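Local coordinates for lectin (Pleurotus ostreatus, PDB 6T0Q), which probably recognises galactose-type sugars through domains resembling carbohydrate-binding modules and binds calcium ions beside its sugar sites, at residues L195-N206 against E331-V341; G214-V222 against Q321-W330. All blocks are in the same frame, centred on the assembly; numbering follows the deposited sequence.

Both contacts belong to the same antiparallel sheet, in which strand 331-338 pairs with strand 199-202 at one margin and strand 214-222 lies further in. Interaction 1 is strand pairing, held mainly by backbone hydrogen bonds across a classic beta bulge, and it buries 960 Å². Interaction 2 buries 354 Å² and has no backbone pairing: a loop folds over the strand and one buried arginine, Arg219, supplies every cross-segment hydrogen bond. Each has buried residues (Trp200 and Trp202; Ala217, Arg219 and Trp330), but interaction 1 also has an exposed fringe at Arg196, Ile335 and Ala338, whereas the touching loop residues of interaction 2 are mostly partly exposed. They meet where Asp205 OD2 forms a 2.9 Å salt bridge with Arg216 NH2.

Interaction 1. Residues L195-N206 against E331-V341; sequences LRGSNWIWTSDN and ESAKIIGAFGV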
loop_
_atom_site.group_PDB
_atom_site.type_symbol
_atom_site.label_atom_id
_atom_site.label_comp_id
_atom_site.label_asym_id
_atom_site.label_seq_id
_atom_site.Cartn_x
_atom_site.Cartn_y
_atom_site.Cartn_z
ATOM N N LEU A 195 -6.267 26.152 5.662
ATOM C CA LEU A 195 -4.992 26.271 4.958
ATOM C C LEU A 195 -3.859 26.610 5.915
ATOM O O LEU A 195 -2.698 26.270 5.647
ATOM C CB LEU A 195 -5.081 27.327 3.855
ATOM C CG LEU A 195 -5.934 26.901 2.662
ATOM C CD1 LEU A 195 -5.991 28.024 1.649
ATOM C CD2 LEU A 195 -5.395 25.593 2.041
ATOM N N ARG A 196 -4.175 27.275 7.022
ATOM C CA ARG A 196 -3.258 27.338 8.145
ATOM C C ARG A 196 -2.781 25.932 8.485
ATOM O O ARG A 196 -3.586 25.003 8.585
ATOM C CB ARG A 196 -3.966 27.974 9.344
ATOM C CG ARG A 196 -3.123 28.045 10.605
ATOM C CD ARG A 196 -3.950 28.602 11.766
ATOM N NE ARG A 196 -4.604 29.866 11.433
ATOM C CZ ARG A 196 -4.191 31.054 11.865
ATOM N NH1 ARG A 196 -3.115 31.133 12.642
ATOM N NH2 ARG A 196 -4.844 32.160 11.516
ATOM N N GLY A 197 -1.467 25.767 8.622
ATOM C CA GLY A 197 -0.880 24.449 8.780
ATOM C C GLY A 197 -0.379 23.824 7.491
ATOM O O GLY A 197 0.349 22.826 7.547
ATOM N N SER A 198 -0.739 24.379 6.337
ATOM C CA SER A 198 -0.233 23.916 5.052
ATOM C C SER A 198 0.786 24.912 4.507
ATOM O O SER A 198 0.960 26.015 5.036
ATOM C CB SER A 198 -1.380 23.716 4.054
ATOM O OG SER A 198 -2.322 22.795 4.567
ATOM N N ASN A 199 1.477 24.505 3.441
ATOM C CA ASN A 199 2.531 25.319 2.845
ATOM C C ASN A 199 2.306 25.493 1.354
ATOM O O ASN A 199 1.860 24.568 0.667
ATOM C CB ASN A 199 3.929 24.691 3.022
ATOM C CG ASN A 199 4.237 24.363 4.450
ATOM O OD1 ASN A 199 4.669 25.221 5.209
ATOM N ND2 ASN A 199 4.004 23.109 4.833
ATOM N N TRP A 200 2.652 26.672 0.850
ATOM C CA TRP A 200 2.866 26.812 -0.578
ATOM C C TRP A 200 4.142 26.070 -0.953
ATOM O O TRP A 200 5.191 26.281 -0.334
ATOM C CB TRP A 200 2.986 28.284 -0.960
ATOM C CG TRP A 200 1.772 29.128 -0.676
ATOM C CD1 TRP A 200 1.524 29.861 0.452
ATOM C CD2 TRP A 200 0.664 29.354 -1.555
ATOM N NE1 TRP A 200 0.325 30.529 0.327
ATOM C CE2 TRP A 200 -0.220 30.236 -0.896
ATOM C CE3 TRP A 200 0.339 28.903 -2.838
ATOM C CZ2 TRP A 200 -1.411 30.676 -1.477
ATOM C CZ3 TRP A 200 -0.847 29.343 -3.415
ATOM C CH2 TRP A 200 -1.705 30.222 -2.732
ATOM N N ILE A 201 4.054 25.176 -1.938
ATOM C CA ILE A 201 5.220 24.437 -2.408
ATOM C C ILE A 201 5.394 24.680 -3.902
ATOM O O ILE A 201 4.480 25.132 -4.600
ATOM C CB ILE A 201 5.134 22.916 -2.116
ATOM C CG1 ILE A 201 3.945 22.273 -2.850
ATOM C CG2 ILE A 201 5.046 22.663 -0.608
ATOM C CD1 ILE A 201 3.876 20.739 -2.685
ATOM N N TRP A 202 6.594 24.373 -4.387
ATOM C CA TRP A 202 6.888 24.402 -5.816
ATOM C C TRP A 202 8.106 23.516 -6.048
ATOM O O TRP A 202 8.627 22.895 -5.116
ATOM C CB TRP A 202 7.123 25.835 -6.311
ATOM C CG TRP A 202 6.863 26.026 -7.788
ATOM C CD1 TRP A 202 7.801 26.235 -8.775
ATOM C CD2 TRP A 202 5.584 26.032 -8.444
ATOM N NE1 TRP A 202 7.176 26.379 -9.992
ATOM C CE2 TRP A 202 5.819 26.251 -9.818
ATOM C CE3 TRP A 202 4.261 25.880 -7.997
ATOM C CZ2 TRP A 202 4.783 26.318 -10.751
ATOM C CZ3 TRP A 202 3.235 25.945 -8.923
ATOM C CH2 TRP A 202 3.501 26.168 -10.286
ATOM N N THR A 203 8.544 23.437 -7.303
ATOM C CA THR A 203 9.845 22.838 -7.563
ATOM C C THR A 203 10.945 23.802 -7.125
ATOM O O THR A 203 10.708 24.988 -6.868
ATOM C CB THR A 203 9.999 22.471 -9.039
ATOM O OG1 THR A 203 9.366 23.469 -9.850
ATOM C CG2 THR A 203 9.367 21.116 -9.322
ATOM N N SER A 204 12.170 23.284 -7.045
ATOM C CA SER A 204 13.260 24.040 -6.445
ATOM C C SER A 204 13.837 25.114 -7.368
ATOM O O SER A 204 14.763 25.816 -6.952
ATOM C CB SER A 204 14.366 23.083 -5.981
ATOM O OG SER A 204 14.838 22.301 -7.060
ATOM N N ASP A 205 13.314 25.275 -8.590
ATOM C CA ASP A 205 13.645 26.440 -9.409
ATOM C C ASP A 205 12.895 27.693 -8.971
ATOM O O ASP A 205 13.081 28.755 -9.568
ATOM C CB ASP A 205 13.365 26.161 -10.894
ATOM C CG ASP A 205 11.927 25.716 -11.156
ATOM O OD1 ASP A 205 11.159 25.517 -10.187
ATOM O OD2 ASP A 205 11.561 25.562 -12.340
ATOM N N ASN A 206 12.037 27.593 -7.957
ATOM C CA ASN A 206 11.358 28.753 -7.381
ATOM C C ASN A 206 12.322 29.385 -6.381
ATOM O O ASN A 206 12.496 28.881 -5.268
ATOM C CB ASN A 206 10.051 28.318 -6.718
ATOM C CG ASN A 206 9.151 29.483 -6.340
ATOM O OD1 ASN A 206 9.622 30.532 -5.927
ATOM N ND2 ASN A 206 7.832 29.287 -6.466
ATOM N N GLU A 331 12.120 15.141 -7.186
ATOM C CA GLU A 331 12.743 15.741 -6.015
ATOM C C GLU A 331 11.713 15.972 -4.913
ATOM O O GLU A 331 10.503 15.971 -5.147
ATOM C CB GLU A 331 13.412 17.075 -6.382
ATOM C CG GLU A 331 12.421 18.122 -6.928
ATOM C CD GLU A 331 13.053 19.481 -7.224
ATOM O OE1 GLU A 331 14.126 19.786 -6.661
ATOM O OE2 GLU A 331 12.470 20.248 -8.021
ATOM N N SER A 332 12.213 16.172 -3.696
ATOM C CA SER A 332 11.380 16.709 -2.630
ATOM C C SER A 332 10.861 18.086 -3.024
ATOM O O SER A 332 11.627 18.935 -3.487
ATOM C CB SER A 332 12.182 16.809 -1.333
ATOM O OG SER A 332 12.470 15.526 -0.827
ATOM N N ALA A 333 9.560 18.308 -2.850
ATOM C CA ALA A 333 9.006 19.633 -3.102
ATOM C C ALA A 333 9.658 20.659 -2.182
ATOM O O ALA A 333 10.031 20.358 -1.044
ATOM C CB ALA A 333 7.484 19.632 -2.889
ATOM N N LYS A 334 9.791 21.884 -2.683
ATOM C CA LYS A 334 10.362 22.985 -1.915
ATOM C C LYS A 334 9.246 23.777 -1.249
ATOM O O LYS A 334 8.276 24.170 -1.906
ATOM C CB LYS A 334 11.179 23.912 -2.816
ATOM C CG LYS A 334 11.775 25.125 -2.094
ATOM C CD LYS A 334 12.582 25.991 -3.047
ATOM C CE LYS A 334 13.126 27.236 -2.332
ATOM N NZ LYS A 334 13.997 28.049 -3.226
ATOM N N ILE A 335 9.383 24.011 0.050
ATOM C CA ILE A 335 8.446 24.879 0.758
ATOM C C ILE A 335 8.784 26.325 0.421
ATOM O O ILE A 335 9.891 26.796 0.697
ATOM C CB ILE A 335 8.489 24.631 2.272
ATOM C CG1 ILE A 335 7.773 23.314 2.597
ATOM C CG2 ILE A 335 7.813 25.776 3.025
ATOM C CD1 ILE A 335 7.844 22.924 4.062
ATOM N N ILE A 336 7.848 27.013 -0.230
ATOM C CA ILE A 336 8.029 28.432 -0.510
ATOM C C ILE A 336 7.710 29.256 0.729
ATOM O O ILE A 336 8.414 30.222 1.043
ATOM C CB ILE A 336 7.159 28.842 -1.715
ATOM C CG1 ILE A 336 7.369 27.870 -2.882
ATOM C CG2 ILE A 336 7.444 30.297 -2.121
ATOM C CD1 ILE A 336 8.850 27.665 -3.300
ATOM N N GLY A 337 6.659 28.878 1.453
ATOM C CA GLY A 337 6.326 29.526 2.714
ATOM C C GLY A 337 5.098 28.865 3.317
ATOM O O GLY A 337 4.335 28.179 2.630
ATOM N N ALA A 338 4.934 29.064 4.623
ATOM C CA ALA A 338 3.700 28.610 5.255
ATOM C C ALA A 338 2.539 29.479 4.784
ATOM O O ALA A 338 2.730 30.624 4.373
ATOM C CB ALA A 338 3.808 28.671 6.780
ATOM N N PHE A 339 1.325 28.934 4.848
ATOM C CA PHE A 339 0.158 29.723 4.463
ATOM C C PHE A 339 0.145 31.032 5.233
ATOM O O PHE A 339 0.330 31.045 6.451
ATOM C CB PHE A 339 -1.147 28.973 4.728
ATOM C CG PHE A 339 -2.367 29.798 4.416
ATOM C CD1 PHE A 339 -2.655 30.149 3.101
ATOM C CD2 PHE A 339 -3.195 30.264 5.428
ATOM C CE1 PHE A 339 -3.768 30.927 2.794
ATOM C CE2 PHE A 339 -4.316 31.038 5.131
ATOM C CZ PHE A 339 -4.598 31.372 3.810
ATOM N N GLY A 340 -0.052 32.140 4.510
ATOM C CA GLY A 340 -0.036 33.477 5.086
ATOM C C GLY A 340 1.054 34.374 4.527
ATOM O O GLY A 340 0.899 35.597 4.527
ATOM N N VAL A 341 2.169 33.789 4.068
ATOM C CA VAL A 341 3.274 34.603 3.573
ATOM C C VAL A 341 2.841 35.457 2.384
ATOM O O VAL A 341 1.966 35.078 1.591
ATOM C CB VAL A 341 4.483 33.739 3.167
ATOM C CG1 VAL A 341 5.116 33.090 4.387
ATOM C CG2 VAL A 341 4.056 32.691 2.125
HETATM O O HOH W 1 -0.021 32.948 1.867
HETATM O O HOH W 2 15.931 26.231 -4.609
#
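Trp200 and Trp202 pair with residues 334-337 in an antiparallel ladder, and both indoles are buried and lie on the same face of the sheet. The Trp200 carbonyl faces two successive amides, taking a 2.8 Å bond from Ile336 N to Trp200 O and a weak one from Gly337 N, which defines a classic beta bulge. Ile336 CD1 packs on Asn206 CG at 3.6 Å. Packing is also close at the far end, where Leu195 CB sits 3.6 Å from the Phe339 ring centroid and 8° off its normal, a CH-pi contact over the face. Beside it, a water accepts from Trp200 NE1 and Gly340 N and donates to Val341 O. On the opposite face the exposed Ile335 lies across Asn199, its CD1 3.9 Å from Asn199 CG.

The other end is more polar and partly open to solvent. Lys334, extended throughout with CG anti to its backbone N (chi1 178°), delivers NZ to Asn206 O at 2.7 Å and to a second water. Glu331 takes Ser204 OG at 2.6 Å on the syn lone pair of OE1, while Ser204 N meets OE2 from above the carboxylate plane.

Strand 287-296 backs Trp200 and Phe339, strand 273-281 meets Trp202, and strand 311-313 continues the sheet beyond 331-338.

Interaction 2. Residues G214-V222 against Q321-W330; sequences GSRAFRKTV and QPPLIDEFGW. With NAG (2-acetamido-2-deoxy-beta-D-glucopyranose), chain B; GOL (glycerol), chain J.
Ala217 and Arg219 are the residues of strand 214-222 that meet loop 321-330 most closely. Before them, Ser215 belongs to a glycan pocket, its OG 3.7 Å from C1 of a bound N-acetylglucosamine, and Arg216 NH1 donates a hydrogen bond to Ser215 O. Ala217 then sets its CB 3.7 Å from Trp330 CH2.

Arg219 carries the contact. Its CD lies over one face of the Trp330 indole, 3.6 Å from the six-membered-ring centroid and displaced toward the rim, a CH-pi contact. The chain bends at chi3 (58°), and the guanidinium plane stands 69° from the indole. Ile325 CG1 covers one guanidinium face, while the edge is taken up by acceptors, which fix its rotation: NE points almost straight (167°) at the anti lone pair of Glu327 OE2, 2.8 Å away, forming a salt bridge; NH1 reaches Pro322 O at 2.6 Å; NH2 reaches Pro323 O at 2.9 Å, from above that carbonyl plane. Phe320 O is a further acceptor for NH1.

At Thr221, the backbone N donates to O1 of a glycerol, probably from the crystallisation liquor, at 2.7 Å; both carboxylate oxygens of Glu327 accept from the same molecule. An arginine gripped by successive backbone carbonyls and a carboxylate pins this irregular loop to the sheet of a calcium-binding beta-sandwich domain, consistent with a carbohydrate-binding-module fold.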
loop_
_atom_site.group_PDB
_atom_site.type_symbol
_atom_site.label_atom_id
_atom_site.label_comp_id
_atom_site.label_asym_id
_atom_site.label_seq_id
_atom_site.Cartn_x
_atom_site.Cartn_y
_atom_site.Cartn_z
ATOM N N GLY A 214 6.023 27.947 -16.728
ATOM C CA GLY A 214 5.884 26.554 -17.122
ATOM C C GLY A 214 5.086 25.726 -16.134
ATOM O O GLY A 214 4.637 26.237 -15.099
ATOM N N SER A 215 4.920 24.440 -16.445
ATOM C CA SER A 215 4.125 23.521 -15.643
ATOM C C SER A 215 5.027 22.587 -14.842
ATOM O O SER A 215 6.098 22.184 -15.303
ATOM C CB SER A 215 3.185 22.701 -16.530
ATOM O OG SER A 215 2.220 23.540 -17.143
ATOM N N ARG A 216 4.575 22.250 -13.634
ATOM C CA ARG A 216 5.316 21.410 -12.705
ATOM C C ARG A 216 4.359 20.393 -12.106
ATOM O O ARG A 216 3.188 20.698 -11.874
ATOM C CB ARG A 216 5.941 22.240 -11.568
ATOM C CG ARG A 216 6.796 23.424 -12.033
ATOM C CD ARG A 216 8.025 22.925 -12.784
ATOM N NE ARG A 216 8.911 24.013 -13.187
ATOM C CZ ARG A 216 9.055 24.444 -14.438
ATOM N NH1 ARG A 216 8.379 23.875 -15.427
ATOM N NH2 ARG A 216 9.895 25.437 -14.698
ATOM N N ALA A 217 4.858 19.191 -11.827
ATOM C CA ALA A 217 4.015 18.150 -11.253
ATOM C C ALA A 217 4.415 17.858 -9.813
ATOM O O ALA A 217 5.578 18.019 -9.425
ATOM C CB ALA A 217 4.075 16.857 -12.075
ATOM N N PHE A 218 3.424 17.421 -9.028
ATOM C CA PHE A 218 3.568 17.137 -7.604
ATOM C C PHE A 218 2.769 15.886 -7.270
ATOM O O PHE A 218 1.669 15.695 -7.792
ATOM C CB PHE A 218 3.073 18.316 -6.751
ATOM C CG PHE A 218 3.741 19.622 -7.093
ATOM C CD1 PHE A 218 3.241 20.428 -8.103
ATOM C CD2 PHE A 218 4.887 20.024 -6.423
ATOM C CE1 PHE A 218 3.862 21.625 -8.434
ATOM C CE2 PHE A 218 5.523 21.213 -6.751
ATOM C CZ PHE A 218 5.005 22.021 -7.756
ATOM N N ARG A 219 3.322 15.039 -6.397
ATOM C CA ARG A 219 2.705 13.763 -6.056
ATOM C C ARG A 219 2.787 13.506 -4.561
ATOM O O ARG A 219 3.813 13.778 -3.930
ATOM C CB ARG A 219 3.377 12.589 -6.788
ATOM C CG ARG A 219 3.097 12.517 -8.276
ATOM C CD ARG A 219 3.962 11.437 -8.934
ATOM N NE ARG A 219 3.739 10.111 -8.351
ATOM C CZ ARG A 219 2.804 9.258 -8.758
ATOM N NH1 ARG A 219 1.985 9.586 -9.757
ATOM N NH2 ARG A 219 2.689 8.075 -8.167
ATOM N N LYS A 220 1.714 12.950 -4.008
ATOM C CA LYS A 220 1.690 12.494 -2.624
ATOM C C LYS A 220 0.855 11.224 -2.543
ATOM O O LYS A 220 -0.280 11.193 -3.030
ATOM C CB LYS A 220 1.124 13.567 -1.687
ATOM C CG LYS A 220 0.970 13.124 -0.229
ATOM C CD LYS A 220 2.317 13.025 0.489
ATOM C CE LYS A 220 2.104 12.615 1.943
ATOM N NZ LYS A 220 3.386 12.452 2.660
ATOM N N THR A 221 1.417 10.182 -1.938
ATOM C CA THR A 221 0.726 8.914 -1.756
ATOM C C THR A 221 0.426 8.686 -0.282
ATOM O O THR A 221 1.274 8.934 0.576
ATOM C CB THR A 221 1.571 7.755 -2.295
ATOM O OG1 THR A 221 1.747 7.929 -3.700
ATOM C CG2 THR A 221 0.889 6.404 -2.033
ATOM N N VAL A 222 -0.779 8.217 0.014
ATOM C CA VAL A 222 -1.127 7.754 1.351
ATOM C C VAL A 222 -1.417 6.262 1.249
ATOM O O VAL A 222 -2.222 5.838 0.413
ATOM C CB VAL A 222 -2.326 8.527 1.937
ATOM C CG1 VAL A 222 -2.652 8.023 3.344
ATOM C CG2 VAL A 222 -2.009 10.037 1.970
ATOM N N GLN A 321 0.448 11.240 -13.453
ATOM C CA GLN A 321 -0.648 11.111 -12.496
ATOM C C GLN A 321 -1.043 9.679 -12.108
ATOM O O GLN A 321 -1.783 9.530 -11.124
ATOM C CB GLN A 321 -1.882 11.868 -13.019
ATOM C CG GLN A 321 -2.657 11.231 -14.183
ATOM C CD GLN A 321 -2.093 11.575 -15.552
ATOM O OE1 GLN A 321 -0.893 11.450 -15.801
ATOM N NE2 GLN A 321 -2.967 12.016 -16.450
ATOM N N PRO A 322 -0.653 8.624 -12.834
ATOM C CA PRO A 322 -0.960 7.265 -12.379
ATOM C C PRO A 322 -0.349 6.947 -11.029
ATOM O O PRO A 322 0.736 7.444 -10.678
ATOM C CB PRO A 322 -0.365 6.385 -13.486
ATOM C CG PRO A 322 -0.767 7.096 -14.696
ATOM C CD PRO A 322 -0.662 8.607 -14.314
ATOM N N PRO A 323 -0.980 6.043 -10.272
ATOM C CA PRO A 323 -0.564 5.823 -8.876
ATOM C C PRO A 323 0.776 5.127 -8.704
ATOM O O PRO A 323 1.499 5.460 -7.753
ATOM C CB PRO A 323 -1.707 4.972 -8.303
ATOM C CG PRO A 323 -2.398 4.379 -9.504
ATOM C CD PRO A 323 -2.279 5.416 -10.574
ATOM N N LEU A 324 1.136 4.169 -9.565
ATOM C CA LEU A 324 2.299 3.323 -9.309
ATOM C C LEU A 324 3.504 3.647 -10.188
ATOM O O LEU A 324 4.294 2.754 -10.513
ATOM C CB LEU A 324 1.941 1.847 -9.470
ATOM C CG LEU A 324 0.967 1.232 -8.471
ATOM C CD1 LEU A 324 0.971 -0.286 -8.633
ATOM C CD2 LEU A 324 1.317 1.613 -7.049
ATOM N N ILE A 325 3.699 4.915 -10.551
ATOM C CA ILE A 325 4.819 5.212 -11.437
ATOM C C ILE A 325 6.134 5.117 -10.674
ATOM O O ILE A 325 6.191 5.162 -9.435
ATOM C CB ILE A 325 4.677 6.591 -12.104
ATOM C CG1 ILE A 325 4.919 7.702 -11.087
ATOM C CG2 ILE A 325 3.308 6.753 -12.740
ATOM C CD1 ILE A 325 5.081 9.060 -11.737
ATOM N N ASP A 326 7.212 4.986 -11.439
ATOM C CA ASP A 326 8.563 5.086 -10.909
ATOM C C ASP A 326 8.864 6.549 -10.621
ATOM O O ASP A 326 8.875 7.382 -11.538
ATOM C CB ASP A 326 9.550 4.510 -11.924
ATOM C CG ASP A 326 10.989 4.500 -11.429
ATOM O OD1 ASP A 326 11.269 4.931 -10.289
ATOM O OD2 ASP A 326 11.851 4.038 -12.208
ATOM N N GLU A 327 9.103 6.868 -9.351
ATOM C CA GLU A 327 9.362 8.238 -8.948
ATOM C C GLU A 327 10.848 8.570 -8.929
ATOM O O GLU A 327 11.242 9.588 -8.348
ATOM C CB GLU A 327 8.716 8.512 -7.588
ATOM C CG GLU A 327 7.198 8.575 -7.691
ATOM C CD GLU A 327 6.497 8.654 -6.351
ATOM O OE1 GLU A 327 7.149 8.416 -5.310
ATOM O OE2 GLU A 327 5.285 8.956 -6.350
ATOM N N PHE A 328 11.676 7.753 -9.575
ATOM C CA PHE A 328 13.082 8.104 -9.718
ATOM C C PHE A 328 13.210 9.434 -10.452
ATOM O O PHE A 328 12.510 9.691 -11.437
ATOM C CB PHE A 328 13.840 7.005 -10.471
ATOM C CG PHE A 328 15.323 7.250 -10.565
ATOM C CD1 PHE A 328 15.854 8.013 -11.597
ATOM C CD2 PHE A 328 16.185 6.731 -9.609
ATOM C CE1 PHE A 328 17.221 8.246 -11.680
ATOM C CE2 PHE A 328 17.554 6.963 -9.682
ATOM C CZ PHE A 328 18.070 7.719 -10.720
ATOM N N GLY A 329 14.111 10.286 -9.971
ATOM C CA GLY A 329 14.301 11.587 -10.573
ATOM C C GLY A 329 13.347 12.669 -10.106
ATOM O O GLY A 329 13.546 13.836 -10.462
ATOM N N TRP A 330 12.308 12.329 -9.345
ATOM C CA TRP A 330 11.490 13.347 -8.697
ATOM C C TRP A 330 12.190 13.838 -7.434
ATOM O O TRP A 330 12.779 13.050 -6.691
ATOM C CB TRP A 330 10.105 12.792 -8.342
ATOM C CG TRP A 330 9.219 12.451 -9.522
ATOM C CD1 TRP A 330 9.470 11.523 -10.507
ATOM C CD2 TRP A 330 7.925 13.004 -9.815
ATOM N NE1 TRP A 330 8.420 11.487 -11.399
ATOM C CE2 TRP A 330 7.459 12.380 -10.994
ATOM C CE3 TRP A 330 7.120 13.973 -9.197
ATOM C CZ2 TRP A 330 6.228 12.694 -11.569
ATOM C CZ3 TRP A 330 5.897 14.286 -9.771
ATOM C CH2 TRP A 330 5.463 13.645 -10.947
HETATM C C1 NAG B . -0.156 20.721 -17.300
HETATM C C2 NAG B . -0.128 19.968 -18.619
HETATM C C3 NAG B . 0.055 20.945 -19.765
HETATM C C4 NAG B . -1.081 21.957 -19.769
HETATM C C5 NAG B . -1.234 22.644 -18.409
HETATM C C6 NAG B . -2.561 23.361 -18.292
HETATM C C7 NAG B . 0.630 17.643 -18.725
HETATM C C8 NAG B . 1.809 16.717 -18.753
HETATM N N2 NAG B . 0.909 18.948 -18.643
HETATM O O3 NAG B . 0.064 20.222 -20.990
HETATM O O4 NAG B . -0.610 22.762 -20.778
HETATM O O5 NAG B . -1.213 21.697 -17.325
HETATM O O6 NAG B . -2.387 24.754 -18.094
HETATM O O7 NAG B . -0.527 17.227 -18.769
HETATM C C1 GOL J . 5.277 10.314 -1.329
HETATM O O1 GOL J . 3.975 10.099 -1.053
HETATM C C2 GOL J . 5.502 9.519 -2.584
HETATM O O2 GOL J . 6.855 9.237 -2.789
HETATM C C3 GOL J . 4.854 10.401 -3.686
HETATM O O3 GOL J . 3.804 9.643 -4.237
#